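Local atomic coordinates of TRAP dicarboxylate transporter-DctP subunit (Desulfovibrio desulfuricans subsp. desulfuricans, PDB entry 4NHB), a protein that binds sn-glycerol-3-phosphate and probably serves as the periplasmic solute-binding component of a TRAP transport system, presenting its ligand to a membrane permease. Residues E39-T44 with P212-V217; K55-G60 with A262-D267; H100-M105 with Q321-S326; P109-N114 with D325-Y330; D113-A118 with A271-G276. All coordinates share one frame; numbering follows the deposited sequence.

Interaction 1: residues E39-T44 with P212-V217; sequences EGEPET and PLADIV
Ala214 and Asp215 meet Glu41 and Pro42 where the first turns of helices 213-218 and 42-57 come together beside the ligand cleft of a periplasmic binding protein fold. Along 212-217, Pro212 stands at the N-cap, where having no N-H costs the helix nothing, and its carbonyl oxygen accepts from both Asp215 N and Ile216 N. Next to face across is Ala214, whose CB lies only 3.5 Å from Pro42 CD, a tight fit that suits a residue ending in one methyl. Pro42 in turn is well placed in a first helical turn, since its nitrogen has no hydrogen to satisfy. Ala214 O takes a 2.8 Å bond from a water that also donates to Gly40 O at 3.2 Å; Gly40 has the positive phi that glycine readily adopts. Asp215 follows, its OD2 in a salt bridge with the ligand-binding Lys37, so it probably helps to position that lysine in the pocket. The carboxylates of Asp215 and Glu41 are nearly coplanar, but the modelled gap between Asp215 OD1 and Glu41 OE1 is too short to trust and the nature of that pairing is doubtful. Glu41 is the N-cap of helix 42-57: with CG anti to the backbone N (chi1 -155°) and the chain bent at chi2, Glu41 OE2 accepts from Glu43 N at 2.9 Å, nearly along its C-O axis.

Interaction 2: residues K55-G60 with A262-D267; sequences KELSNG and AKRSAD
Arg264 reaches out from helix 252-286 to touch Glu56 and Leu57 at the C-terminal end of helix 42-57. Its CB points toward that helix end, and CG lies anti to the carbonyl carbon (chi1 -54°). Bends at chi2 and chi3 turn the chain through CD and NE, none of these atoms touching 55-60; the contact is left to NH1 and NH2. Arg264 NH1 comes 4.0 Å from Leu57 CD2, an oblique approach to a methyl. Arg264 NH2 is the nitrogen nearest Glu56, 3.7 Å from Glu56 OE1, a long salt bridge whose carboxylate and guanidinium planes are 39° apart. Long charged chains suit this exposed site because they can span the wide gap between the backbones. Leu57 also packs on Trp257 and Glu260 of the long helix, and Tyr53 gives Arg264 a cation-pi partner. On the same helix Lys263 NZ forms a salt bridge with Asp267 OD1 (2.8 Å), an oxygen also paired with Arg119. Helix 42-57 ends in a Schellman motif: Asn59 has positive phi, Gly60 N bonds Lys55 O at 2.8 Å, and Asn59 N bonds Glu56 O. The whole is a surface contact between a helix terminus and the very long helix characteristic of TRAP solute-binding proteins.

Interaction 3: residues H100-M105 with Q321-S326; sequences HPAMAM and QAILDS
Met105 packs on Ile323 and Leu324, joining the loop between strand 89-92 and helix 115-122 to the C-terminal helix 320-329 of this TRAP-type binding fold. The tight part lies at the thioether. Bent at chi3 (82°), Met105 turns its methyl away from the line of its chain; the side chains of Met105 and Leu324 cross at about a right angle, with Met105 CE 3.6 Å from Leu324 CD2 and 3.8 Å from Leu324 CG. One bond back, Met105 SD rests against Ile323, 3.9 Å from CD1 and 4.0 Å from CG2, so both branches of the isoleucine are used. An unbranched, flexible methionine suits the place, since it can touch two neighbouring side chains with successive atoms; Phe313 covers it further. The contact slackens at Ala102, whose CB is 4.2 Å from Ile323 CD1 and whose single methyl takes little room between loop and helix. On the solvent side the helix changes character: Gln321, Ala322 and Asp325 are exposed. Ser326 is buried, but its hydroxyl donates to Ile323 O at 2.6 Å and also bonds Thr126. At the outer surface Gln321 and Asp325 pair along the helix, Gln321 NE2 giving a 2.9 Å bond to Asp325 OD1 from above the carboxylate plane.

Interaction 4: residues P109-N114 with D325-Y330; sequences PMLFDN and DSADSY
Leu111, with CG anti to the backbone N (chi1 -179°) and chi2 near 60°, turns its isopropyl end onto Ala327, while Phe112, with CG anti to its carbonyl carbon (chi1 -57°), sends its ring to the same methyl. Ala327 CB is thus met by two neighbouring side chains of one loop. Ala327 CB lies 3.5 Å from Leu111 CD2, a tight carbon pair, and 3.8 Å from Leu111 CG and CD1, so the methyl sits against the fork of the leucine. Phe112 CE1 is 3.9 Å from Ala327 CB, an oblique approach. The two loop residues also support each other, Leu111 CG lying 4.0 Å above the centre of the Phe112 ring. In the TRAP-type binding fold this joins the loop leading into helix 115-122 to the end of helix 320-329, and alanine suits a helix position that two bulky apolar groups approach. Phe112 reaches on to Ala118, Ala121 and Met122 of helix 115-122, and its ring is buried there. Toward the exposed Asp113 and Asp328 the chemistry becomes ionic: Arg331 forms salt bridges with Asp113 of the loop and Asp328 of the helix. In the last helical turn Ser329 OG donates to Ser326 O at 2.6 Å, tilted 21° from the carbonyl plane.

Interaction 5: residues D113-A118 with A271-G276; sequences DNLDHA and AMVADG
Leu115 carries this contact, laying one methyl against Val273 and Ala274 of helix 252-286. With CG anti to the carbonyl carbon (chi1 -83°) and chi2 extended, CD1 is brought to helix 252-286. Leu115 CD1 alone does the touching: it is 4.0 Å from Ala274 N, 4.1 Å from Ala274 CB and 4.2 Å from Val273 CG1. These are ordinary van der Waals distances, without strain. Leucine suits the place because it is long enough to reach from the first turn of helix 115-122 to helix 252-286, and Ala274 because its short side chain lets that methyl come near Ala274 N. Val273 is the buried partner; it and Leu115 both rest on Pro147 of strand 146-155, and Trp270 covers Leu115 from the same long helix. This long helix of the binding-protein fold is kinked here, since neither Met272 N nor Asp275 N bonds to the turn before, so the apolar touch falls where its regular bonding is broken. The other helix begins with a firm N-cap. Asn114 OD1 accepts from His117 N at 2.9 Å, with a C=O...N angle of 163°, in the manner expected of asparagine at this position. Asp113 N bonds His117 ND1 at 3.2 Å, tilted 26° from the ring plane. His117 NE2 bonds Ala327 O, and the ring also meets Phe112 edge to face, which together probably hold the imidazole in place.

Overall arrangement
Interactions 1, 3 and 4 are buried, interaction 5 is partly so, and interaction 2 lies at the surface, where a long ion pair replaces close packing. Interaction 1 stands apart chemically: acidic groups and a shared water gather beside the ligand pocket, whereas interactions 3, 4 and 5 are apolar. Interactions 1 and 2 use opposite ends of helix 42-57, and 2 and 5 both use the long helix 252-286. Interactions 3 and 4 share helix 320-329, with centres 11 Å apart. Interactions 4 and 5 start from the same loop and are tied by a probable hydrogen bond, His117 NE2 to Ala327 O; Pro42 packs loosely on Val273, between interactions 1 and 5.

Interaction 1: residues E39-T44 with P212-V217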
# COMPACT_ATOMS: atom_id res chain seq x y z
N GLU A 39 0.55 -13.05 -6.88
CA GLU A 39 -0.03 -14.04 -5.97
C GLU A 39 0.90 -14.20 -4.79
O GLU A 39 2.10 -14.03 -4.92
CB GLU A 39 -0.20 -15.36 -6.70
CG GLU A 39 -1.24 -15.31 -7.79
CD GLU A 39 -2.65 -15.28 -7.23
OE1 GLU A 39 -2.83 -15.68 -6.06
OE2 GLU A 39 -3.57 -14.83 -7.94
N GLY A 40 0.31 -14.47 -3.62
CA GLY A 40 1.00 -14.68 -2.37
C GLY A 40 1.43 -13.39 -1.69
O GLY A 40 2.08 -13.43 -0.68
N GLU A 41 1.08 -12.25 -2.28
CA GLU A 41 1.42 -10.95 -1.69
C GLU A 41 0.16 -10.45 -0.97
O GLU A 41 -0.96 -10.72 -1.42
CB GLU A 41 1.89 -10.01 -2.80
CG GLU A 41 2.82 -8.85 -2.35
CD GLU A 41 2.07 -7.56 -2.07
OE1 GLU A 41 2.72 -6.49 -1.95
OE2 GLU A 41 0.84 -7.63 -1.86
N PRO A 42 0.33 -9.75 0.16
CA PRO A 42 -0.87 -9.44 0.95
C PRO A 42 -2.02 -8.77 0.22
O PRO A 42 -3.14 -9.14 0.55
CB PRO A 42 -0.36 -8.58 2.10
CG PRO A 42 1.12 -8.99 2.25
CD PRO A 42 1.58 -9.37 0.85
N GLU A 43 -1.78 -7.87 -0.74
CA GLU A 43 -2.89 -7.24 -1.48
C GLU A 43 -3.74 -8.31 -2.17
O GLU A 43 -4.97 -8.39 -2.00
CB GLU A 43 -2.37 -6.22 -2.48
CG GLU A 43 -3.48 -5.44 -3.17
CD GLU A 43 -2.99 -4.63 -4.35
OE1 GLU A 43 -2.88 -5.14 -5.50
OE2 GLU A 43 -2.80 -3.43 -4.15
N THR A 44 -3.06 -9.19 -2.88
CA THR A 44 -3.70 -10.22 -3.66
C THR A 44 -4.42 -11.26 -2.81
O THR A 44 -5.52 -11.68 -3.15
CB THR A 44 -2.67 -10.89 -4.53
OG1 THR A 44 -1.96 -9.88 -5.26
CG2 THR A 44 -3.33 -11.84 -5.50
N PRO A 212 8.15 -3.13 0.95
CA PRO A 212 7.82 -4.10 2.00
C PRO A 212 8.53 -5.44 1.77
O PRO A 212 8.84 -5.79 0.62
CB PRO A 212 6.29 -4.30 1.83
CG PRO A 212 5.81 -3.08 1.12
CD PRO A 212 6.97 -2.66 0.21
N LEU A 213 8.76 -6.20 2.84
CA LEU A 213 9.43 -7.48 2.69
C LEU A 213 8.63 -8.42 1.82
O LEU A 213 9.21 -9.23 1.10
CB LEU A 213 9.69 -8.14 4.04
CG LEU A 213 10.86 -7.50 4.81
CD1 LEU A 213 10.74 -7.68 6.31
CD2 LEU A 213 12.20 -8.03 4.32
N ALA A 214 7.31 -8.31 1.84
CA ALA A 214 6.49 -9.17 1.02
C ALA A 214 6.89 -9.03 -0.46
O ALA A 214 6.94 -10.00 -1.20
CB ALA A 214 4.98 -8.86 1.21
N ASP A 215 7.19 -7.81 -0.87
CA ASP A 215 7.52 -7.53 -2.26
C ASP A 215 8.97 -7.91 -2.55
O ASP A 215 9.28 -8.51 -3.59
CB ASP A 215 7.25 -6.04 -2.58
CG ASP A 215 5.76 -5.73 -2.71
OD1 ASP A 215 4.97 -6.69 -2.76
OD2 ASP A 215 5.41 -4.49 -2.76
N ILE A 216 9.85 -7.64 -1.59
CA ILE A 216 11.25 -8.01 -1.76
C ILE A 216 11.40 -9.51 -1.94
O ILE A 216 12.16 -9.94 -2.80
CB ILE A 216 12.09 -7.54 -0.58
CG1 ILE A 216 12.22 -6.03 -0.60
CG2 ILE A 216 13.44 -8.23 -0.58
CD1 ILE A 216 12.65 -5.45 0.74
N VAL A 217 10.67 -10.31 -1.15
CA VAL A 217 10.76 -11.75 -1.28
C VAL A 217 10.00 -12.27 -2.50
O VAL A 217 10.48 -13.12 -3.23
CB VAL A 217 10.26 -12.46 -0.01
CG1 VAL A 217 9.88 -13.93 -0.30
CG2 VAL A 217 11.32 -12.34 1.07
O HOH W 1 4.83 -11.89 -0.94

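Interaction 2: residues K55-G60 with A262-D267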
# COMPACT_ATOMS: atom_id res chain seq x y z
N LYS A 55 -18.93 -14.25 -1.65
CA LYS A 55 -19.69 -15.34 -2.21
C LYS A 55 -20.44 -16.05 -1.11
O LYS A 55 -21.63 -16.33 -1.24
CB LYS A 55 -18.75 -16.33 -2.87
CG LYS A 55 -19.39 -17.14 -3.95
CD LYS A 55 -18.66 -18.45 -4.19
CE LYS A 55 -18.71 -18.84 -5.66
NZ LYS A 55 -20.06 -18.61 -6.28
N GLU A 56 -19.70 -16.35 -0.04
CA GLU A 56 -20.23 -16.92 1.20
C GLU A 56 -21.46 -16.13 1.65
O GLU A 56 -22.57 -16.64 1.61
CB GLU A 56 -19.14 -16.86 2.30
CG GLU A 56 -18.85 -18.15 3.10
CD GLU A 56 -17.65 -17.98 4.09
OE1 GLU A 56 -17.76 -17.24 5.09
OE2 GLU A 56 -16.59 -18.58 3.86
N LEU A 57 -21.27 -14.87 2.04
CA LEU A 57 -22.32 -14.05 2.64
C LEU A 57 -23.54 -13.79 1.75
O LEU A 57 -24.65 -13.59 2.26
CB LEU A 57 -21.77 -12.70 3.09
CG LEU A 57 -20.54 -12.76 4.00
CD1 LEU A 57 -20.17 -11.36 4.40
CD2 LEU A 57 -20.83 -13.61 5.23
N SER A 58 -23.31 -13.75 0.44
CA SER A 58 -24.34 -13.42 -0.54
C SER A 58 -24.92 -14.67 -1.11
O SER A 58 -25.75 -14.63 -2.01
CB SER A 58 -23.74 -12.72 -1.73
OG SER A 58 -23.08 -13.72 -2.51
N ASN A 59 -24.39 -15.80 -0.66
CA ASN A 59 -24.96 -17.08 -0.98
C ASN A 59 -24.83 -17.44 -2.44
O ASN A 59 -25.73 -18.05 -3.01
CB ASN A 59 -26.45 -17.12 -0.56
CG ASN A 59 -26.64 -16.86 0.92
OD1 ASN A 59 -27.24 -15.84 1.33
ND2 ASN A 59 -26.14 -17.77 1.75
N GLY A 60 -23.70 -17.08 -3.04
CA GLY A 60 -23.40 -17.55 -4.39
C GLY A 60 -23.89 -16.58 -5.45
O GLY A 60 -23.61 -16.74 -6.65
N ALA A 262 -15.25 -7.00 2.98
CA ALA A 262 -14.06 -6.12 2.98
C ALA A 262 -13.45 -6.04 4.37
O ALA A 262 -12.22 -6.07 4.53
CB ALA A 262 -14.38 -4.74 2.48
N LYS A 263 -14.29 -5.99 5.40
CA LYS A 263 -13.79 -5.86 6.76
C LYS A 263 -13.08 -7.15 7.16
O LYS A 263 -11.96 -7.13 7.69
CB LYS A 263 -14.91 -5.55 7.74
CG LYS A 263 -14.49 -5.48 9.22
CD LYS A 263 -13.17 -4.68 9.45
CE LYS A 263 -13.12 -3.96 10.82
NZ LYS A 263 -12.13 -4.52 11.81
N ARG A 264 -13.72 -8.28 6.91
CA ARG A 264 -13.13 -9.57 7.28
C ARG A 264 -11.78 -9.81 6.56
O ARG A 264 -10.81 -10.27 7.17
CB ARG A 264 -14.09 -10.73 6.99
CG ARG A 264 -15.48 -10.61 7.61
CD ARG A 264 -15.74 -11.62 8.75
NE ARG A 264 -15.52 -13.03 8.41
CZ ARG A 264 -16.46 -13.88 7.96
NH1 ARG A 264 -17.70 -13.47 7.73
NH2 ARG A 264 -16.14 -15.15 7.70
N SER A 265 -11.75 -9.53 5.26
CA SER A 265 -10.55 -9.66 4.47
C SER A 265 -9.42 -8.76 5.01
O SER A 265 -8.30 -9.21 5.20
CB SER A 265 -10.85 -9.32 3.02
OG SER A 265 -9.63 -9.31 2.36
N ALA A 266 -9.72 -7.49 5.29
CA ALA A 266 -8.72 -6.59 5.85
C ALA A 266 -8.20 -7.13 7.17
O ALA A 266 -6.99 -7.14 7.46
CB ALA A 266 -9.33 -5.23 6.07
N ASP A 267 -9.12 -7.57 8.01
CA ASP A 267 -8.77 -8.13 9.32
C ASP A 267 -7.78 -9.33 9.20
O ASP A 267 -6.82 -9.45 9.98
CB ASP A 267 -10.05 -8.50 10.11
CG ASP A 267 -10.73 -7.26 10.74
OD1 ASP A 267 -10.24 -6.12 10.57
OD2 ASP A 267 -11.77 -7.40 11.39

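Interaction 3: residues H100-M105 with Q321-S326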
# COMPACT_ATOMS: atom_id res chain seq x y z
N HIS A 100 -7.06 12.89 -4.50
CA HIS A 100 -7.44 13.40 -3.18
C HIS A 100 -6.20 13.39 -2.33
O HIS A 100 -5.79 12.34 -1.81
CB HIS A 100 -8.57 12.56 -2.59
CG HIS A 100 -9.02 13.00 -1.23
ND1 HIS A 100 -9.48 14.27 -0.98
CD2 HIS A 100 -9.07 12.34 -0.05
CE1 HIS A 100 -9.81 14.38 0.29
NE2 HIS A 100 -9.57 13.22 0.88
N PRO A 101 -5.55 14.54 -2.22
CA PRO A 101 -4.26 14.61 -1.53
C PRO A 101 -4.22 13.92 -0.17
O PRO A 101 -3.17 13.39 0.16
CB PRO A 101 -4.01 16.11 -1.44
CG PRO A 101 -4.62 16.64 -2.72
CD PRO A 101 -5.82 15.77 -3.01
N ALA A 102 -5.30 13.93 0.60
CA ALA A 102 -5.24 13.42 1.95
C ALA A 102 -4.93 11.91 1.93
O ALA A 102 -4.32 11.39 2.88
CB ALA A 102 -6.54 13.67 2.70
N MET A 103 -5.31 11.23 0.85
CA MET A 103 -5.04 9.77 0.74
C MET A 103 -3.56 9.47 0.91
O MET A 103 -3.19 8.39 1.41
CB MET A 103 -5.53 9.22 -0.59
CG MET A 103 -7.01 9.39 -0.83
SD MET A 103 -8.01 8.63 0.44
CE MET A 103 -8.59 7.13 -0.31
N ALA A 104 -2.71 10.41 0.50
CA ALA A 104 -1.26 10.25 0.70
C ALA A 104 -0.94 10.00 2.16
O ALA A 104 -0.01 9.27 2.47
CB ALA A 104 -0.50 11.47 0.22
N MET A 105 -1.70 10.61 3.05
CA MET A 105 -1.42 10.50 4.48
C MET A 105 -1.66 9.11 5.09
O MET A 105 -1.24 8.88 6.22
CB MET A 105 -2.17 11.58 5.24
CG MET A 105 -1.74 12.99 4.82
SD MET A 105 -2.30 14.32 5.92
CE MET A 105 -1.07 14.23 7.17
N GLN A 321 -3.13 18.77 9.94
CA GLN A 321 -2.88 18.74 11.38
C GLN A 321 -3.85 17.85 12.14
O GLN A 321 -3.47 17.19 13.11
CB GLN A 321 -2.91 20.14 12.00
CG GLN A 321 -2.34 20.16 13.42
CD GLN A 321 -0.93 19.59 13.48
OE1 GLN A 321 -0.01 20.10 12.83
NE2 GLN A 321 -0.75 18.53 14.25
N ALA A 322 -5.11 17.83 11.71
CA ALA A 322 -6.12 17.07 12.43
C ALA A 322 -5.86 15.59 12.20
O ALA A 322 -5.99 14.76 13.10
CB ALA A 322 -7.51 17.44 11.94
N ILE A 323 -5.49 15.27 10.96
CA ILE A 323 -5.21 13.91 10.61
C ILE A 323 -4.05 13.41 11.45
O ILE A 323 -4.14 12.34 12.05
CB ILE A 323 -4.96 13.77 9.07
CG1 ILE A 323 -6.27 14.04 8.33
CG2 ILE A 323 -4.43 12.36 8.70
CD1 ILE A 323 -6.12 14.21 6.86
N LEU A 324 -2.96 14.17 11.48
CA LEU A 324 -1.79 13.80 12.25
C LEU A 324 -2.15 13.64 13.73
O LEU A 324 -1.76 12.67 14.40
CB LEU A 324 -0.72 14.90 12.11
CG LEU A 324 -0.12 15.11 10.72
CD1 LEU A 324 0.78 16.31 10.71
CD2 LEU A 324 0.65 13.90 10.31
N ASP A 325 -2.90 14.61 14.25
CA ASP A 325 -3.35 14.58 15.63
C ASP A 325 -4.14 13.30 15.95
O ASP A 325 -3.98 12.73 17.04
CB ASP A 325 -4.24 15.79 15.94
CG ASP A 325 -3.46 17.07 16.14
OD1 ASP A 325 -2.23 17.05 16.30
OD2 ASP A 325 -4.11 18.13 16.15
N SER A 326 -5.01 12.86 15.03
CA SER A 326 -5.81 11.66 15.28
C SER A 326 -4.92 10.44 15.35
O SER A 326 -5.14 9.55 16.19
CB SER A 326 -6.91 11.45 14.23
OG SER A 326 -6.40 11.28 12.92

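Interaction 4: residues P109-N114 with D325-Y330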
# COMPACT_ATOMS: atom_id res chain seq x y z
N PRO A 109 5.13 9.27 6.42
CA PRO A 109 6.36 8.66 6.93
C PRO A 109 6.52 8.89 8.42
O PRO A 109 6.14 9.94 8.91
CB PRO A 109 7.45 9.37 6.13
CG PRO A 109 6.78 9.79 4.85
CD PRO A 109 5.38 10.12 5.25
N MET A 110 7.05 7.92 9.13
CA MET A 110 7.36 8.08 10.56
C MET A 110 6.14 8.33 11.42
O MET A 110 6.25 8.96 12.47
CB MET A 110 8.29 9.29 10.74
CG MET A 110 9.50 9.27 9.87
SD MET A 110 10.39 7.73 10.10
CE MET A 110 10.30 7.49 11.88
N LEU A 111 4.97 7.89 10.99
CA LEU A 111 3.78 8.25 11.77
C LEU A 111 3.38 7.18 12.80
O LEU A 111 2.94 7.52 13.91
CB LEU A 111 2.62 8.55 10.85
CG LEU A 111 1.35 8.96 11.62
CD1 LEU A 111 1.55 10.25 12.43
CD2 LEU A 111 0.19 9.10 10.67
N PHE A 112 3.53 5.91 12.44
CA PHE A 112 3.10 4.80 13.30
C PHE A 112 4.25 4.05 13.94
O PHE A 112 5.23 3.74 13.29
CB PHE A 112 2.23 3.82 12.50
CG PHE A 112 1.03 4.47 11.89
CD1 PHE A 112 0.06 5.07 12.71
CD2 PHE A 112 0.89 4.55 10.51
CE1 PHE A 112 -1.05 5.70 12.17
CE2 PHE A 112 -0.22 5.18 9.96
CZ PHE A 112 -1.19 5.76 10.80
N ASP A 113 4.06 3.67 15.19
CA ASP A 113 5.12 3.10 16.00
C ASP A 113 5.30 1.62 15.61
O ASP A 113 6.40 1.07 15.69
CB ASP A 113 4.74 3.19 17.48
CG ASP A 113 4.78 4.61 18.04
OD1 ASP A 113 5.48 5.46 17.48
OD2 ASP A 113 4.12 4.86 19.06
N ASN A 114 4.19 1.00 15.19
CA ASN A 114 4.13 -0.40 14.81
C ASN A 114 2.79 -0.69 14.12
O ASN A 114 1.94 0.19 13.99
CB ASN A 114 4.27 -1.25 16.05
CG ASN A 114 3.41 -0.75 17.17
OD1 ASN A 114 2.19 -0.67 17.05
ND2 ASN A 114 4.04 -0.39 18.28
N ASP A 325 -2.90 14.61 14.25
CA ASP A 325 -3.35 14.58 15.63
C ASP A 325 -4.14 13.30 15.95
O ASP A 325 -3.98 12.73 17.04
CB ASP A 325 -4.24 15.79 15.94
CG ASP A 325 -3.46 17.07 16.14
OD1 ASP A 325 -2.23 17.05 16.30
OD2 ASP A 325 -4.11 18.13 16.15
N SER A 326 -5.01 12.86 15.03
CA SER A 326 -5.81 11.66 15.28
C SER A 326 -4.92 10.44 15.35
O SER A 326 -5.14 9.55 16.19
CB SER A 326 -6.91 11.45 14.23
OG SER A 326 -6.40 11.28 12.92
N ALA A 327 -3.90 10.37 14.49
CA ALA A 327 -3.01 9.22 14.51
C ALA A 327 -2.27 9.17 15.82
O ALA A 327 -2.14 8.09 16.42
CB ALA A 327 -2.02 9.30 13.37
N ASP A 328 -1.78 10.33 16.24
CA ASP A 328 -1.08 10.42 17.51
C ASP A 328 -1.98 10.03 18.69
O ASP A 328 -1.50 9.50 19.68
CB ASP A 328 -0.49 11.81 17.76
CG ASP A 328 0.19 11.92 19.12
OD1 ASP A 328 1.24 11.26 19.31
OD2 ASP A 328 -0.33 12.64 20.01
N SER A 329 -3.27 10.30 18.59
CA SER A 329 -4.16 9.95 19.70
C SER A 329 -4.19 8.44 19.96
O SER A 329 -4.51 8.01 21.06
CB SER A 329 -5.56 10.49 19.47
OG SER A 329 -6.30 9.72 18.54
N TYR A 330 -3.88 7.64 18.94
CA TYR A 330 -3.95 6.19 19.06
C TYR A 330 -2.63 5.54 19.49
O TYR A 330 -2.52 4.30 19.60
CB TYR A 330 -4.44 5.55 17.75
CG TYR A 330 -5.90 5.82 17.40
CD1 TYR A 330 -6.93 5.12 18.03
CD2 TYR A 330 -6.24 6.76 16.43
CE1 TYR A 330 -8.26 5.36 17.71
CE2 TYR A 330 -7.55 7.00 16.10
CZ TYR A 330 -8.57 6.29 16.75
OH TYR A 330 -9.88 6.54 16.43

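Interaction 5: residues D113-A118 with A271-G276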
# COMPACT_ATOMS: atom_id res chain seq x y z
N ASP A 113 4.06 3.67 15.19
CA ASP A 113 5.12 3.10 16.00
C ASP A 113 5.30 1.62 15.61
O ASP A 113 6.40 1.07 15.69
CB ASP A 113 4.74 3.19 17.48
CG ASP A 113 4.78 4.61 18.04
OD1 ASP A 113 5.48 5.46 17.48
OD2 ASP A 113 4.12 4.86 19.06
N ASN A 114 4.19 1.00 15.19
CA ASN A 114 4.13 -0.40 14.81
C ASN A 114 2.79 -0.69 14.12
O ASN A 114 1.94 0.19 13.99
CB ASN A 114 4.27 -1.25 16.05
CG ASN A 114 3.41 -0.75 17.17
OD1 ASN A 114 2.19 -0.67 17.05
ND2 ASN A 114 4.04 -0.39 18.28
N LEU A 115 2.59 -1.92 13.67
CA LEU A 115 1.37 -2.29 13.00
C LEU A 115 0.13 -2.05 13.86
O LEU A 115 -0.91 -1.69 13.32
CB LEU A 115 1.40 -3.74 12.58
CG LEU A 115 2.10 -4.10 11.29
CD1 LEU A 115 2.03 -5.63 11.14
CD2 LEU A 115 1.44 -3.41 10.10
N ASP A 116 0.22 -2.32 15.17
CA ASP A 116 -0.96 -2.25 16.02
C ASP A 116 -1.44 -0.80 16.13
O ASP A 116 -2.64 -0.55 16.11
CB ASP A 116 -0.69 -2.82 17.41
CG ASP A 116 -0.52 -4.34 17.40
OD1 ASP A 116 -1.18 -5.01 16.59
OD2 ASP A 116 0.27 -4.84 18.23
N HIS A 117 -0.48 0.13 16.21
CA HIS A 117 -0.78 1.55 16.22
C HIS A 117 -1.50 1.88 14.91
O HIS A 117 -2.57 2.50 14.93
CB HIS A 117 0.53 2.38 16.38
CG HIS A 117 0.32 3.86 16.40
ND1 HIS A 117 1.35 4.77 16.47
CD2 HIS A 117 -0.82 4.60 16.36
CE1 HIS A 117 0.86 5.99 16.47
NE2 HIS A 117 -0.46 5.92 16.40
N ALA A 118 -0.92 1.49 13.78
CA ALA A 118 -1.48 1.84 12.49
C ALA A 118 -2.88 1.26 12.37
O ALA A 118 -3.75 1.87 11.80
CB ALA A 118 -0.59 1.36 11.36
N ALA A 271 -3.62 -9.40 10.32
CA ALA A 271 -3.15 -10.50 11.16
C ALA A 271 -2.08 -11.38 10.53
O ALA A 271 -1.52 -12.19 11.25
CB ALA A 271 -4.33 -11.35 11.62
N MET A 272 -1.76 -11.24 9.23
CA MET A 272 -0.74 -12.10 8.65
C MET A 272 0.59 -11.44 8.30
O MET A 272 1.55 -12.12 8.07
CB MET A 272 -1.26 -12.80 7.40
CG MET A 272 -1.63 -11.90 6.29
SD MET A 272 -2.35 -12.81 4.91
CE MET A 272 -3.95 -13.30 5.51
N VAL A 273 0.65 -10.12 8.29
CA VAL A 273 1.84 -9.44 7.81
C VAL A 273 2.99 -9.59 8.79
O VAL A 273 4.08 -9.90 8.40
CB VAL A 273 1.55 -7.96 7.53
CG1 VAL A 273 2.86 -7.20 7.31
CG2 VAL A 273 0.67 -7.83 6.33
N ALA A 274 2.75 -9.38 10.08
CA ALA A 274 3.82 -9.54 11.07
C ALA A 274 4.54 -10.89 10.98
O ALA A 274 5.77 -10.93 10.95
CB ALA A 274 3.27 -9.36 12.46
N ASP A 275 3.78 -11.98 10.97
CA ASP A 275 4.34 -13.34 10.91
C ASP A 275 5.13 -13.51 9.63
O ASP A 275 6.17 -14.14 9.61
CB ASP A 275 3.25 -14.39 10.92
CG ASP A 275 2.60 -14.54 12.30
OD1 ASP A 275 3.26 -14.20 13.31
OD2 ASP A 275 1.44 -14.99 12.35
N GLY A 276 4.58 -12.96 8.55
CA GLY A 276 5.22 -13.10 7.25
C GLY A 276 6.54 -12.35 7.15
O GLY A 276 7.48 -12.81 6.51